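Local atomic coordinates of 16S rRNA (adenine(1408)-N(1))-methyltransferase (Catenulispora acidiphila, PDB entry 4X1O), a protein that probably methylates N1 of adenine 1408 in 16S ribosomal RNA, with S-adenosyl-L-methionine as methyl donor, a modification linked to aminoglycoside resistance. Residues T56-T61 with S218-R223; M125-W130 with D214-S219; S46-L51 with H69-V74. All blocks are in the same frame, centred on the assembly; numbering follows the deposited sequence.

Contact 1 (T56-T61 with S218-R223)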
# COMPACT_ATOMS: atom_id res chain seq x y z
N THR A 56 -3.29 -4.37 1.40
CA THR A 56 -4.60 -3.80 1.10
C THR A 56 -5.62 -4.04 2.20
O THR A 56 -6.66 -3.39 2.24
CB THR A 56 -5.15 -4.37 -0.21
OG1 THR A 56 -5.18 -5.80 -0.12
CG2 THR A 56 -4.26 -3.97 -1.38
N GLY A 57 -5.33 -4.97 3.10
CA GLY A 57 -6.35 -5.45 4.02
C GLY A 57 -7.43 -6.09 3.19
O GLY A 57 -7.13 -6.92 2.33
N ASP A 58 -8.69 -5.71 3.40
CA ASP A 58 -9.75 -6.26 2.56
C ASP A 58 -9.91 -5.44 1.29
O ASP A 58 -10.82 -5.70 0.48
CB ASP A 58 -11.09 -6.37 3.33
CG ASP A 58 -11.64 -5.02 3.79
OD1 ASP A 58 -11.17 -3.95 3.35
OD2 ASP A 58 -12.60 -5.05 4.60
N ALA A 59 -9.01 -4.47 1.12
CA ALA A 59 -8.90 -3.63 -0.06
C ALA A 59 -10.08 -2.68 -0.27
O ALA A 59 -10.23 -2.13 -1.35
CB ALA A 59 -8.69 -4.48 -1.31
N ARG A 60 -10.89 -2.46 0.76
CA ARG A 60 -11.93 -1.44 0.68
C ARG A 60 -11.30 -0.06 0.49
O ARG A 60 -11.87 0.81 -0.15
CB ARG A 60 -12.84 -1.45 1.92
CG ARG A 60 -14.03 -0.50 1.76
CD ARG A 60 -14.98 -0.49 2.96
NE ARG A 60 -16.15 0.33 2.68
CZ ARG A 60 -17.17 0.52 3.52
NH1 ARG A 60 -17.17 -0.03 4.73
NH2 ARG A 60 -18.20 1.28 3.14
N THR A 61 -10.11 0.16 1.07
CA THR A 61 -9.49 1.47 0.93
C THR A 61 -9.10 1.74 -0.53
O THR A 61 -9.33 2.84 -1.05
CB THR A 61 -8.26 1.59 1.85
OG1 THR A 61 -8.67 1.32 3.19
CG2 THR A 61 -7.66 2.99 1.79
N SER A 218 -10.00 1.48 5.70
CA SER A 218 -11.42 1.15 5.54
C SER A 218 -11.61 -0.35 5.58
O SER A 218 -10.74 -1.12 5.19
CB SER A 218 -11.96 1.72 4.22
OG SER A 218 -11.87 3.13 4.18
N SER A 219 -12.78 -0.78 6.04
CA SER A 219 -13.11 -2.19 6.08
C SER A 219 -14.60 -2.37 5.84
O SER A 219 -15.40 -1.52 6.20
CB SER A 219 -12.71 -2.81 7.42
OG SER A 219 -13.10 -4.17 7.47
N TRP A 220 -14.96 -3.50 5.23
CA TRP A 220 -16.35 -3.84 4.99
C TRP A 220 -17.03 -4.23 6.30
O TRP A 220 -18.25 -4.26 6.39
CB TRP A 220 -16.47 -4.98 3.97
CG TRP A 220 -15.99 -4.61 2.59
CD1 TRP A 220 -14.93 -5.16 1.92
CD2 TRP A 220 -16.52 -3.59 1.74
NE1 TRP A 220 -14.79 -4.56 0.69
CE2 TRP A 220 -15.74 -3.58 0.56
CE3 TRP A 220 -17.58 -2.68 1.85
CZ2 TRP A 220 -15.99 -2.71 -0.50
CZ3 TRP A 220 -17.82 -1.81 0.80
CH2 TRP A 220 -17.03 -1.83 -0.36
N ALA A 221 -16.21 -4.49 7.32
CA ALA A 221 -16.73 -4.84 8.64
C ALA A 221 -17.14 -3.60 9.42
O ALA A 221 -18.00 -3.66 10.30
CB ALA A 221 -15.69 -5.63 9.42
N ARG A 222 -16.52 -2.47 9.10
CA ARG A 222 -16.80 -1.23 9.82
C ARG A 222 -17.51 -0.20 8.94
O ARG A 222 -17.05 0.14 7.85
CB ARG A 222 -15.51 -0.62 10.37
CG ARG A 222 -15.74 0.62 11.23
CD ARG A 222 -14.47 1.11 11.91
NE ARG A 222 -13.59 1.83 11.00
CZ ARG A 222 -12.50 1.30 10.44
NH1 ARG A 222 -12.15 0.05 10.72
NH2 ARG A 222 -11.76 2.03 9.62
N ARG A 223 -18.65 0.27 9.42
CA ARG A 223 -19.35 1.39 8.81
C ARG A 223 -18.42 2.60 8.70
O ARG A 223 -17.65 2.87 9.61
CB ARG A 223 -20.58 1.75 9.65
CG ARG A 223 -21.46 2.83 9.07
CD ARG A 223 -22.80 2.26 8.63
NE ARG A 223 -23.26 2.82 7.37
CZ ARG A 223 -24.16 2.24 6.59
NH1 ARG A 223 -24.69 1.08 6.94
NH2 ARG A 223 -24.52 2.82 5.45
O HOH W 1 -8.87 -1.55 3.17
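The backbone around T61, at the start of helix 60-68, comes within 5.0 Å (CA to CA) of S218 in an irregular loop, and S218 N gives its hydrogen to T61 OG1 at 2.8 Å. D58, with CG held between its own N and C (chi1 62°), divides its carboxylate: OD1 accepts from R60 N in an Asx turn, while OD2 takes W220 N at 2.9 Å and S219 OG at 3.0 Å from opposite faces of its plane. A short acidic side chain suits this double grip. R60 runs out extended across one face of the W220 indole; its CD lies 3.6 Å from the centroid of the six-membered ring, a CH-pi contact, and its guanidinium plane is turned only 12° from the ring. R60 NH1 reaches S219 O at 2.7 Å, with the oxygen in the guanidinium plane. One water accepts from T61 N, within hydrogen-bonding reach of S218 O and T56 O. T61 binds S-adenosyl-L-methionine and S218 S-adenosyl-L-homocysteine, neither present in this model, so the contact borders the cofactor pocket. Helix 85-91 adjoins the indole, where T87 OG1 pairs with W220 NE1, and the loop connects strands 200-212 and 229-239.

Contact 2 (M125-W130 with D214-S219)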
# COMPACT_ATOMS: atom_id res chain seq x y z
N MET A 125 1.65 3.55 -2.03
CA MET A 125 1.11 3.79 -0.69
C MET A 125 1.18 2.53 0.12
O MET A 125 0.75 1.46 -0.33
CB MET A 125 -0.34 4.28 -0.76
CG MET A 125 -0.49 5.69 -1.34
SD MET A 125 -2.23 6.20 -1.14
CE MET A 125 -2.09 7.34 0.23
N VAL A 126 1.72 2.64 1.33
CA VAL A 126 1.73 1.52 2.27
C VAL A 126 0.89 1.91 3.46
O VAL A 126 1.35 2.62 4.34
CB VAL A 126 3.17 1.15 2.69
CG1 VAL A 126 3.17 0.00 3.71
CG2 VAL A 126 4.02 0.80 1.47
N LEU A 127 -0.37 1.49 3.48
CA LEU A 127 -1.28 1.98 4.50
C LEU A 127 -1.61 0.89 5.52
O LEU A 127 -2.07 -0.20 5.15
CB LEU A 127 -2.56 2.52 3.84
CG LEU A 127 -2.38 3.51 2.68
CD1 LEU A 127 -3.73 3.91 2.11
CD2 LEU A 127 -1.58 4.74 3.12
N MET A 128 -1.37 1.17 6.79
CA MET A 128 -1.65 0.17 7.84
C MET A 128 -1.09 -1.23 7.53
O MET A 128 -1.83 -2.21 7.50
CB MET A 128 -3.16 0.06 8.07
CG MET A 128 -3.81 1.34 8.59
SD MET A 128 -3.37 1.66 10.31
CE MET A 128 -4.08 0.22 11.10
N PRO A 129 0.22 -1.33 7.29
CA PRO A 129 0.83 -2.62 6.97
C PRO A 129 0.85 -3.59 8.15
O PRO A 129 0.85 -3.15 9.30
CB PRO A 129 2.26 -2.23 6.57
CG PRO A 129 2.52 -1.02 7.36
CD PRO A 129 1.22 -0.25 7.37
N TRP A 130 0.81 -4.88 7.83
CA TRP A 130 0.96 -5.95 8.82
C TRP A 130 2.00 -6.96 8.36
O TRP A 130 2.49 -6.90 7.22
CB TRP A 130 -0.37 -6.67 9.05
CG TRP A 130 -1.41 -5.79 9.58
CD1 TRP A 130 -2.43 -5.21 8.88
CD2 TRP A 130 -1.57 -5.38 10.94
NE1 TRP A 130 -3.21 -4.45 9.72
CE2 TRP A 130 -2.70 -4.54 10.99
CE3 TRP A 130 -0.87 -5.63 12.12
CZ2 TRP A 130 -3.15 -3.96 12.17
CZ3 TRP A 130 -1.31 -5.05 13.30
CH2 TRP A 130 -2.44 -4.22 13.31
N ASP A 214 -10.63 5.78 8.58
CA ASP A 214 -11.22 5.50 7.27
C ASP A 214 -10.28 5.90 6.13
O ASP A 214 -10.38 5.37 5.02
CB ASP A 214 -12.56 6.23 7.11
CG ASP A 214 -13.68 5.61 7.94
OD1 ASP A 214 -13.54 4.44 8.37
OD2 ASP A 214 -14.70 6.28 8.15
N THR A 215 -9.37 6.83 6.39
CA THR A 215 -8.50 7.31 5.32
C THR A 215 -7.39 6.32 4.98
O THR A 215 -6.84 6.35 3.88
CB THR A 215 -7.87 8.68 5.67
OG1 THR A 215 -7.03 8.55 6.82
CG2 THR A 215 -8.95 9.71 5.95
N ILE A 216 -7.05 5.44 5.91
CA ILE A 216 -5.95 4.51 5.67
C ILE A 216 -6.32 3.05 5.94
O ILE A 216 -5.56 2.15 5.61
CB ILE A 216 -4.73 4.86 6.53
CG1 ILE A 216 -5.08 4.78 8.01
CG2 ILE A 216 -4.21 6.24 6.18
CD1 ILE A 216 -3.89 4.97 8.92
N SER A 217 -7.48 2.82 6.54
CA SER A 217 -7.88 1.46 6.86
C SER A 217 -9.39 1.30 6.87
O SER A 217 -9.99 1.03 7.91
CB SER A 217 -7.31 1.02 8.21
OG SER A 217 -7.52 -0.36 8.43
N SER A 218 -10.00 1.48 5.70
CA SER A 218 -11.42 1.15 5.54
C SER A 218 -11.61 -0.35 5.58
O SER A 218 -10.74 -1.12 5.19
CB SER A 218 -11.96 1.72 4.22
OG SER A 218 -11.87 3.13 4.18
N SER A 219 -12.78 -0.78 6.04
CA SER A 219 -13.11 -2.19 6.08
C SER A 219 -14.60 -2.37 5.84
O SER A 219 -15.40 -1.52 6.20
CB SER A 219 -12.71 -2.81 7.42
OG SER A 219 -13.10 -4.17 7.47
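L127 and M128 meet I216 and S217 where strand 123-127 of the Rossmann-like methyltransferase sheet runs out at its C-terminal end, the end at which such folds bind their cofactor. The opposing loop, between strands 200-212 and 229-239, brings up S217, a residue of the S-adenosyl-L-homocysteine site, with no ligand bound here. L127, the last residue of the strand, points its side chain at the loop. L127 CB lies 3.5 Å from I216 O and 4.2 Å from I216 CB, while its branched end turns toward T61 on helix 60-68. A leucine suits this place because one compact apolar group can serve both neighbours.

At M128 the backbone leaves the strand with positive phi (49°), and the side chain still faces the loop. Here the long, unbranched methionine is useful: the chain is bent at chi2 and chi3, so that CG and SD lie against I216 CD1 while the terminal methyl CE turns away from it, and the two side chains cross at about a right angle. M128 CG does much of the touching, 3.5 Å from S217 CB and likewise close to the isoleucine side chain. I216 answers with CG1 between its backbone N and carbonyl carbon (chi1 61°), an orientation that carries CD1 up to the methionine. The two segments meet by van der Waals packing. The serine contributes its CB, a small neighbour that fits beside the methionine chain. Further out, the thioether sulfur M128 SD rests 3.6 Å from the terminal methyl I216 CD1.

Contact 3 (S46-L51 with H69-V74)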
# COMPACT_ATOMS: atom_id res chain seq x y z
N SER A 46 -3.87 4.58 -20.45
CA SER A 46 -5.09 5.39 -20.38
C SER A 46 -5.24 6.16 -19.08
O SER A 46 -6.09 7.05 -18.99
CB SER A 46 -6.32 4.49 -20.56
OG SER A 46 -6.51 3.67 -19.41
N ALA A 47 -4.41 5.83 -18.08
CA ALA A 47 -4.56 6.40 -16.75
C ALA A 47 -3.87 7.75 -16.60
O ALA A 47 -2.81 7.97 -17.17
CB ALA A 47 -4.01 5.44 -15.70
N GLU A 48 -4.47 8.62 -15.80
CA GLU A 48 -3.84 9.91 -15.45
C GLU A 48 -2.74 9.69 -14.42
O GLU A 48 -1.73 10.38 -14.39
CB GLU A 48 -4.88 10.88 -14.90
CG GLU A 48 -4.47 12.34 -14.95
CD GLU A 48 -3.88 12.84 -13.65
OE1 GLU A 48 -4.30 12.35 -12.58
OE2 GLU A 48 -3.01 13.74 -13.69
N ARG A 49 -2.96 8.69 -13.57
CA ARG A 49 -2.02 8.37 -12.50
C ARG A 49 -2.18 6.90 -12.21
O ARG A 49 -3.29 6.38 -12.29
CB ARG A 49 -2.33 9.20 -11.25
CG ARG A 49 -1.23 9.21 -10.20
CD ARG A 49 -1.57 10.24 -9.10
NE ARG A 49 -0.51 10.40 -8.10
CZ ARG A 49 0.61 11.07 -8.31
NH1 ARG A 49 0.83 11.65 -9.48
NH2 ARG A 49 1.52 11.17 -7.34
N ILE A 50 -1.07 6.22 -11.90
CA ILE A 50 -1.13 4.84 -11.47
C ILE A 50 -0.71 4.77 -10.02
O ILE A 50 0.41 5.17 -9.67
CB ILE A 50 -0.23 3.94 -12.30
CG1 ILE A 50 -0.71 3.99 -13.76
CG2 ILE A 50 -0.24 2.51 -11.75
CD1 ILE A 50 0.29 3.57 -14.76
N LEU A 51 -1.62 4.30 -9.18
CA LEU A 51 -1.38 4.21 -7.75
C LEU A 51 -1.24 2.77 -7.36
O LEU A 51 -2.10 1.94 -7.69
CB LEU A 51 -2.53 4.86 -6.98
CG LEU A 51 -2.55 4.72 -5.46
CD1 LEU A 51 -1.38 5.47 -4.84
CD2 LEU A 51 -3.87 5.25 -4.92
N HIS A 69 -11.53 8.39 -7.80
CA HIS A 69 -10.64 8.83 -8.87
C HIS A 69 -10.68 7.88 -10.05
O HIS A 69 -9.76 7.08 -10.23
CB HIS A 69 -9.21 8.95 -8.36
CG HIS A 69 -9.06 9.89 -7.20
ND1 HIS A 69 -9.03 11.25 -7.36
CD2 HIS A 69 -8.96 9.66 -5.87
CE1 HIS A 69 -8.90 11.83 -6.18
NE2 HIS A 69 -8.85 10.88 -5.26
N PRO A 70 -11.74 7.96 -10.87
CA PRO A 70 -11.86 7.03 -12.00
C PRO A 70 -10.76 7.19 -13.05
O PRO A 70 -10.55 6.29 -13.87
CB PRO A 70 -13.24 7.39 -12.60
CG PRO A 70 -13.51 8.77 -12.11
CD PRO A 70 -12.91 8.83 -10.74
N GLU A 71 -10.05 8.31 -13.00
CA GLU A 71 -8.93 8.49 -13.92
C GLU A 71 -7.63 7.84 -13.40
O GLU A 71 -6.64 7.76 -14.13
CB GLU A 71 -8.72 9.98 -14.18
CG GLU A 71 -8.09 10.74 -13.02
CD GLU A 71 -9.05 11.17 -11.92
OE1 GLU A 71 -10.18 10.65 -11.83
OE2 GLU A 71 -8.67 12.07 -11.13
N TRP A 72 -7.63 7.41 -12.14
CA TRP A 72 -6.47 6.70 -11.59
C TRP A 72 -6.59 5.21 -11.83
O TRP A 72 -7.67 4.64 -11.67
CB TRP A 72 -6.31 6.90 -10.08
CG TRP A 72 -5.99 8.29 -9.63
CD1 TRP A 72 -5.81 9.39 -10.41
CD2 TRP A 72 -5.83 8.72 -8.28
NE1 TRP A 72 -5.54 10.49 -9.62
CE2 TRP A 72 -5.55 10.10 -8.31
CE3 TRP A 72 -5.89 8.07 -7.04
CZ2 TRP A 72 -5.33 10.84 -7.14
CZ3 TRP A 72 -5.67 8.81 -5.88
CH2 TRP A 72 -5.40 10.18 -5.95
N LEU A 73 -5.48 4.57 -12.18
CA LEU A 73 -5.43 3.11 -12.15
C LEU A 73 -4.94 2.73 -10.75
O LEU A 73 -3.84 3.08 -10.37
CB LEU A 73 -4.50 2.58 -13.23
CG LEU A 73 -4.48 1.05 -13.40
CD1 LEU A 73 -5.84 0.53 -13.80
CD2 LEU A 73 -3.43 0.67 -14.44
N VAL A 74 -5.80 2.07 -9.98
CA VAL A 74 -5.50 1.77 -8.59
C VAL A 74 -5.17 0.30 -8.50
O VAL A 74 -6.01 -0.54 -8.78
CB VAL A 74 -6.68 2.12 -7.66
CG1 VAL A 74 -6.37 1.71 -6.21
CG2 VAL A 74 -7.01 3.61 -7.76
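The broad indole of W72 is the main bump, and R49 lies alongside it, pointing the same way. R49 CB sits over one face, 4.0 Å from the centroid of the W72 five-membered ring. With CG anti to the backbone N (chi1 -165°) and the chain extended to NE, the stem is laid along the indole and carries CD on over the same face; the guanidinium turns 52° from the ring, where NE forms a salt bridge with E123. The imidazole of H69 covers the opposite face, so the flat tryptophan is sandwiched between an aliphatic stem and a second ring. At the rim of the indole, E48 OE1 approaches near the ring plane, while L51 CD2 fits obliquely against the six-membered ring, 4.1 Å from W72 CE3.

R49 and L51 stand on strand 49-54 and W72 on its parallel neighbour 72-78, all three on the same face of the sheet; with helix 60-68 these strands form a beta-alpha-beta unit of the Rossmann-like sheet. The short strand segments run 18° apart. L73 N bonds to R49 O and L51 N bonds to L73 O, each at 2.8 Å, so L73 uses both its amide and its carbonyl toward the same neighbouring strand. One step back along both chains, E48 N bonds to E71 O at 2.9 Å.

On the other face of the sheet, L73 CB fills the dip between A47 CB, 3.8 Å away, and I50 CG1, 4.1 Å away. The small alanine allows this close approach, while the branched isoleucine and leucine extend side by side toward helix 37-46. Next to the E48 N to E71 O bond, the aliphatic part of E71 lies against E48, with E71 CG 3.7 Å from E48 CB.

How the contacts relate
Along the chain contact 3 closes before contact 2 opens, whereas contacts 1 and 3 alternate, because segment 56-61 of contact 1, which leads into helix 60-68, lies between the two strands of contact 3. Contacts 1 and 2 lie about 8 Å apart between centres, share S218 and S219, and are joined by R222, which bridges to D214 and reaches S217 O. Centre to centre, contact 3 lies about 20 Å from contact 1 and about 19 Å from contact 2. Strands 49-54 and 123-127 are sheet neighbours, and M125 CG packs on L51 CD1 at 3.6 Å. Contact 3 thus pairs two neighbouring strands near their beginnings, while contacts 1 and 2 fasten one loop over the cofactor end.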